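PDB 4N6F: putative thiosugar synthase from Amycolatopsis orientalis, which probably catalyses 2-thiosugar formation on a sugar phosphate with sulphur from a carrier protein, in the manner of the thiamine thiazole synthase ThiG. Local coordinates for residues Ile197-Glu208 / Met233-Tyr244. Numbering follows the deposited sequence.
Sequences IGSARHVAEAME and MRQAALAGLLSY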
loop_
_atom_site.group_PDB
_atom_site.type_symbol
_atom_site.label_atom_id
_atom_site.label_comp_id
_atom_site.label_asym_id
_atom_site.label_seq_id
_atom_site.Cartn_x
_atom_site.Cartn_y
_atom_site.Cartn_z
ATOM N N ILE A 197 7.548 -3.390 10.893
ATOM C CA ILE A 197 6.654 -3.522 9.759
ATOM C C ILE A 197 5.706 -4.692 10.039
ATOM O O ILE A 197 6.131 -5.791 10.414
ATOM C CB ILE A 197 7.395 -3.772 8.430
ATOM C CG1 ILE A 197 8.341 -2.613 8.096
ATOM C CG2 ILE A 197 6.395 -3.971 7.296
ATOM C CD1 ILE A 197 7.651 -1.282 7.899
ATOM N N GLY A 198 4.429 -4.430 9.826
ATOM C CA GLY A 198 3.344 -5.319 10.221
ATOM C C GLY A 198 2.565 -5.879 9.047
ATOM O O GLY A 198 2.129 -7.032 9.088
ATOM N N SER A 199 2.373 -5.072 8.005
ATOM C CA SER A 199 1.579 -5.482 6.845
ATOM C C SER A 199 1.939 -4.696 5.589
ATOM O O SER A 199 2.753 -3.766 5.631
ATOM C CB SER A 199 0.091 -5.306 7.143
ATOM O OG SER A 199 -0.262 -3.932 7.191
ATOM N N ALA A 200 1.297 -5.061 4.483
ATOM C CA ALA A 200 1.565 -4.471 3.177
ATOM C C ALA A 200 1.393 -2.948 3.118
ATOM O O ALA A 200 2.116 -2.279 2.380
ATOM C CB ALA A 200 0.686 -5.124 2.126
ATOM N N ARG A 201 0.438 -2.405 3.865
ATOM C CA ARG A 201 0.216 -0.963 3.857
ATOM C C ARG A 201 1.404 -0.182 4.417
ATOM O O ARG A 201 1.624 0.945 4.013
ATOM C CB ARG A 201 -1.060 -0.584 4.608
ATOM C CG ARG A 201 -0.936 -0.556 6.115
ATOM C CD ARG A 201 -2.187 0.045 6.732
ATOM N NE ARG A 201 -2.110 0.083 8.187
ATOM C CZ ARG A 201 -2.572 -0.862 9.007
ATOM N NH1 ARG A 201 -2.445 -0.708 10.322
ATOM N NH2 ARG A 201 -3.164 -1.958 8.531
ATOM N N HIS A 202 2.147 -0.781 5.350
ATOM C CA HIS A 202 3.347 -0.155 5.906
ATOM C C HIS A 202 4.465 -0.092 4.857
ATOM O O HIS A 202 5.219 0.883 4.797
ATOM C CB HIS A 202 3.851 -0.921 7.131
ATOM C CG HIS A 202 2.900 -0.937 8.292
ATOM N ND1 HIS A 202 1.995 0.074 8.544
ATOM C CD2 HIS A 202 2.749 -1.829 9.295
ATOM C CE1 HIS A 202 1.315 -0.210 9.641
ATOM N NE2 HIS A 202 1.753 -1.360 10.118
ATOM N N VAL A 203 4.565 -1.140 4.041
ATOM C CA VAL A 203 5.533 -1.182 2.958
ATOM C C VAL A 203 5.211 -0.088 1.948
ATOM O O VAL A 203 6.087 0.684 1.590
ATOM C CB VAL A 203 5.572 -2.564 2.277
ATOM C CG1 VAL A 203 6.383 -2.533 0.989
ATOM C CG2 VAL A 203 6.143 -3.592 3.227
ATOM N N ALA A 204 3.956 -0.014 1.499
ATOM C CA ALA A 204 3.541 1.056 0.581
ATOM C C ALA A 204 3.872 2.428 1.157
ATOM O O ALA A 204 4.371 3.298 0.443
ATOM C CB ALA A 204 2.054 0.969 0.269
ATOM N N GLU A 205 3.597 2.613 2.449
ATOM C CA GLU A 205 3.908 3.863 3.127
ATOM C C GLU A 205 5.413 4.184 3.084
ATOM O O GLU A 205 5.795 5.304 2.770
ATOM C CB GLU A 205 3.413 3.842 4.578
ATOM C CG GLU A 205 3.581 5.182 5.287
ATOM C CD GLU A 205 3.070 5.180 6.712
ATOM O OE1 GLU A 205 3.188 6.235 7.375
ATOM O OE2 GLU A 205 2.561 4.135 7.182
ATOM N N ALA A 206 6.257 3.205 3.394
ATOM C CA ALA A 206 7.701 3.421 3.374
ATOM C C ALA A 206 8.162 3.946 2.024
ATOM O O ALA A 206 8.936 4.889 1.965
ATOM C CB ALA A 206 8.446 2.145 3.700
ATOM N N MET A 207 7.672 3.348 0.947
ATOM C CA MET A 207 8.079 3.748 -0.393
ATOM C C MET A 207 7.605 5.158 -0.733
ATOM O O MET A 207 8.310 5.903 -1.434
ATOM C CB MET A 207 7.556 2.762 -1.434
ATOM C CG MET A 207 7.975 1.321 -1.192
ATOM S SD MET A 207 9.752 1.080 -1.066
ATOM C CE MET A 207 10.224 1.271 -2.771
ATOM N N GLU A 208 6.435 5.537 -0.219
ATOM C CA GLU A 208 5.907 6.885 -0.446
ATOM C C GLU A 208 6.668 7.956 0.328
ATOM O O GLU A 208 6.533 9.129 0.033
ATOM C CB GLU A 208 4.406 6.950 -0.155
ATOM C CG GLU A 208 3.613 6.142 -1.166
ATOM C CD GLU A 208 2.110 6.323 -1.076
ATOM O OE1 GLU A 208 1.615 7.067 -0.198
ATOM O OE2 GLU A 208 1.415 5.715 -1.905
ATOM N N MET A 233 3.350 -8.007 0.063
ATOM C CA MET A 233 4.377 -7.008 0.295
ATOM C C MET A 233 5.182 -6.670 -0.970
ATOM O O MET A 233 5.523 -5.504 -1.183
ATOM C CB MET A 233 5.284 -7.455 1.434
ATOM C CG MET A 233 4.622 -7.213 2.775
ATOM S SD MET A 233 5.653 -7.742 4.134
ATOM C CE MET A 233 4.714 -7.042 5.489
ATOM N N ARG A 234 5.473 -7.677 -1.797
ATOM C CA ARG A 234 6.103 -7.436 -3.097
ATOM C C ARG A 234 5.263 -6.450 -3.893
ATOM O O ARG A 234 5.776 -5.471 -4.443
ATOM C CB ARG A 234 6.260 -8.730 -3.908
ATOM C CG ARG A 234 7.322 -8.620 -4.992
ATOM C CD ARG A 234 6.889 -9.086 -6.369
ATOM N NE ARG A 234 6.905 -10.535 -6.522
ATOM C CZ ARG A 234 7.602 -11.223 -7.435
ATOM N NH1 ARG A 234 8.404 -10.626 -8.312
ATOM N NH2 ARG A 234 7.500 -12.549 -7.458
ATOM N N GLN A 235 3.963 -6.717 -3.950
ATOM C CA GLN A 235 3.043 -5.886 -4.717
ATOM C C GLN A 235 2.960 -4.491 -4.141
ATOM O O GLN A 235 2.939 -3.521 -4.883
ATOM C CB GLN A 235 1.643 -6.510 -4.744
ATOM C CG GLN A 235 1.570 -7.820 -5.513
ATOM C CD GLN A 235 1.992 -7.670 -6.962
ATOM O OE1 GLN A 235 2.655 -8.540 -7.528
ATOM N NE2 GLN A 235 1.622 -6.551 -7.564
ATOM N N ALA A 236 2.915 -4.404 -2.817
ATOM C CA ALA A 236 2.803 -3.129 -2.121
ATOM C C ALA A 236 4.034 -2.245 -2.322
ATOM O O ALA A 236 3.924 -1.017 -2.394
ATOM C CB ALA A 236 2.563 -3.358 -0.638
ATOM N N ALA A 237 5.200 -2.877 -2.376
ATOM C CA ALA A 237 6.460 -2.173 -2.605
ATOM C C ALA A 237 6.465 -1.553 -3.998
ATOM O O ALA A 237 6.857 -0.406 -4.179
ATOM C CB ALA A 237 7.634 -3.133 -2.447
ATOM N N LEU A 238 6.007 -2.322 -4.976
ATOM C CA LEU A 238 5.930 -1.838 -6.347
ATOM C C LEU A 238 4.872 -0.755 -6.519
ATOM O O LEU A 238 5.138 0.244 -7.179
ATOM C CB LEU A 238 5.717 -2.999 -7.321
ATOM C CG LEU A 238 6.937 -3.947 -7.362
ATOM C CD1 LEU A 238 6.667 -5.178 -8.226
ATOM C CD2 LEU A 238 8.204 -3.240 -7.852
ATOM N N ALA A 239 3.696 -0.926 -5.906
ATOM C CA ALA A 239 2.656 0.111 -5.929
ATOM C C ALA A 239 3.136 1.387 -5.267
ATOM O O ALA A 239 2.847 2.478 -5.733
ATOM C CB ALA A 239 1.390 -0.369 -5.227
ATOM N N GLY A 240 3.833 1.244 -4.148
ATOM C CA GLY A 240 4.331 2.386 -3.397
ATOM C C GLY A 240 5.375 3.165 -4.166
ATOM O O GLY A 240 5.412 4.387 -4.105
ATOM N N LEU A 241 6.240 2.441 -4.866
ATOM C CA LEU A 241 7.266 3.040 -5.700
ATOM C C LEU A 241 6.603 3.840 -6.819
ATOM O O LEU A 241 6.882 5.029 -6.985
ATOM C CB LEU A 241 8.181 1.957 -6.269
ATOM C CG LEU A 241 9.305 2.417 -7.199
ATOM C CD1 LEU A 241 10.366 3.177 -6.415
ATOM C CD2 LEU A 241 9.921 1.231 -7.931
ATOM N N LEU A 242 5.701 3.195 -7.559
ATOM C CA LEU A 242 5.020 3.860 -8.664
ATOM C C LEU A 242 4.257 5.084 -8.210
ATOM O O LEU A 242 4.243 6.095 -8.912
ATOM C CB LEU A 242 4.077 2.905 -9.392
ATOM C CG LEU A 242 4.780 1.788 -10.159
ATOM C CD1 LEU A 242 3.749 0.881 -10.814
ATOM C CD2 LEU A 242 5.731 2.374 -11.194
ATOM N N SER A 243 3.646 4.986 -7.032
ATOM C CA SER A 243 2.902 6.082 -6.441
ATOM C C SER A 243 3.848 7.224 -6.069
ATOM O O SER A 243 3.565 8.389 -6.352
ATOM C CB SER A 243 2.121 5.577 -5.214
ATOM O OG SER A 243 1.579 6.625 -4.442
ATOM N N TYR A 244 4.964 6.904 -5.428
ATOM C CA TYR A 244 5.974 7.925 -5.136
ATOM C C TYR A 244 6.421 8.603 -6.439
ATOM O O TYR A 244 6.425 9.814 -6.536
ATOM C CB TYR A 244 7.178 7.314 -4.430
ATOM C CG TYR A 244 8.266 8.303 -4.064
ATOM C CD1 TYR A 244 8.086 9.205 -3.027
ATOM C CD2 TYR A 244 9.475 8.316 -4.734
ATOM C CE1 TYR A 244 9.076 10.096 -2.668
ATOM C CE2 TYR A 244 10.484 9.210 -4.383
ATOM C CZ TYR A 244 10.281 10.088 -3.346
ATOM O OH TYR A 244 11.271 10.981 -2.984
#
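Extended beyond CG, with chi2 179°, the side chain of Met233 reaches across the N-terminal end of helix 200-208 until its CE lies 3.6 Å from Ser199 C and also touches Ile197 CG2. Met207, by contrast, is bent at chi2 and chi3, with CG 3.6 Å from Ala237 O and CE against CB and CD1 of Leu241. Between these two methionines the helices illustrate how small residues permit close approach. Their axes come within 7.5 Å at a crossing angle of -29°, and Ala236 CB sits 3.2 Å from Ala200 O. Val203 CG1 leans on Ala237 CB, while its CG2 meets Met233 CG at 4.0 Å. Gly240 passes Ala204 with 4.3 Å between their CA atoms; a CB on this glycine would clash with Met207 CB and Ala204 O. At the far end Ser243 OG donates to Glu208 OE2 over 2.7 Å, arriving from above the carboxylate plane, 59° out of it. In the same carboxylate OE1 hydrogen-bonds Ser199 OG of the second subunit and OE2 the backbone N of its Arg201, so one group ties the helix pair to the dimer interface. With an alanine in place of Glu208, Ser243 OG would probably lose this acceptor, and Ser199 OG and Arg201 N of the second subunit theirs. Met233 and Val203 also touch Ile26 of strand 26-28, and the side chain of Ile197 is about 5 Å from the bound fructose 6-phosphate. Such nearly parallel packing of neighbouring helices round a parallel beta-barrel is characteristic of the TIM-barrel fold, here that of the ThiG family.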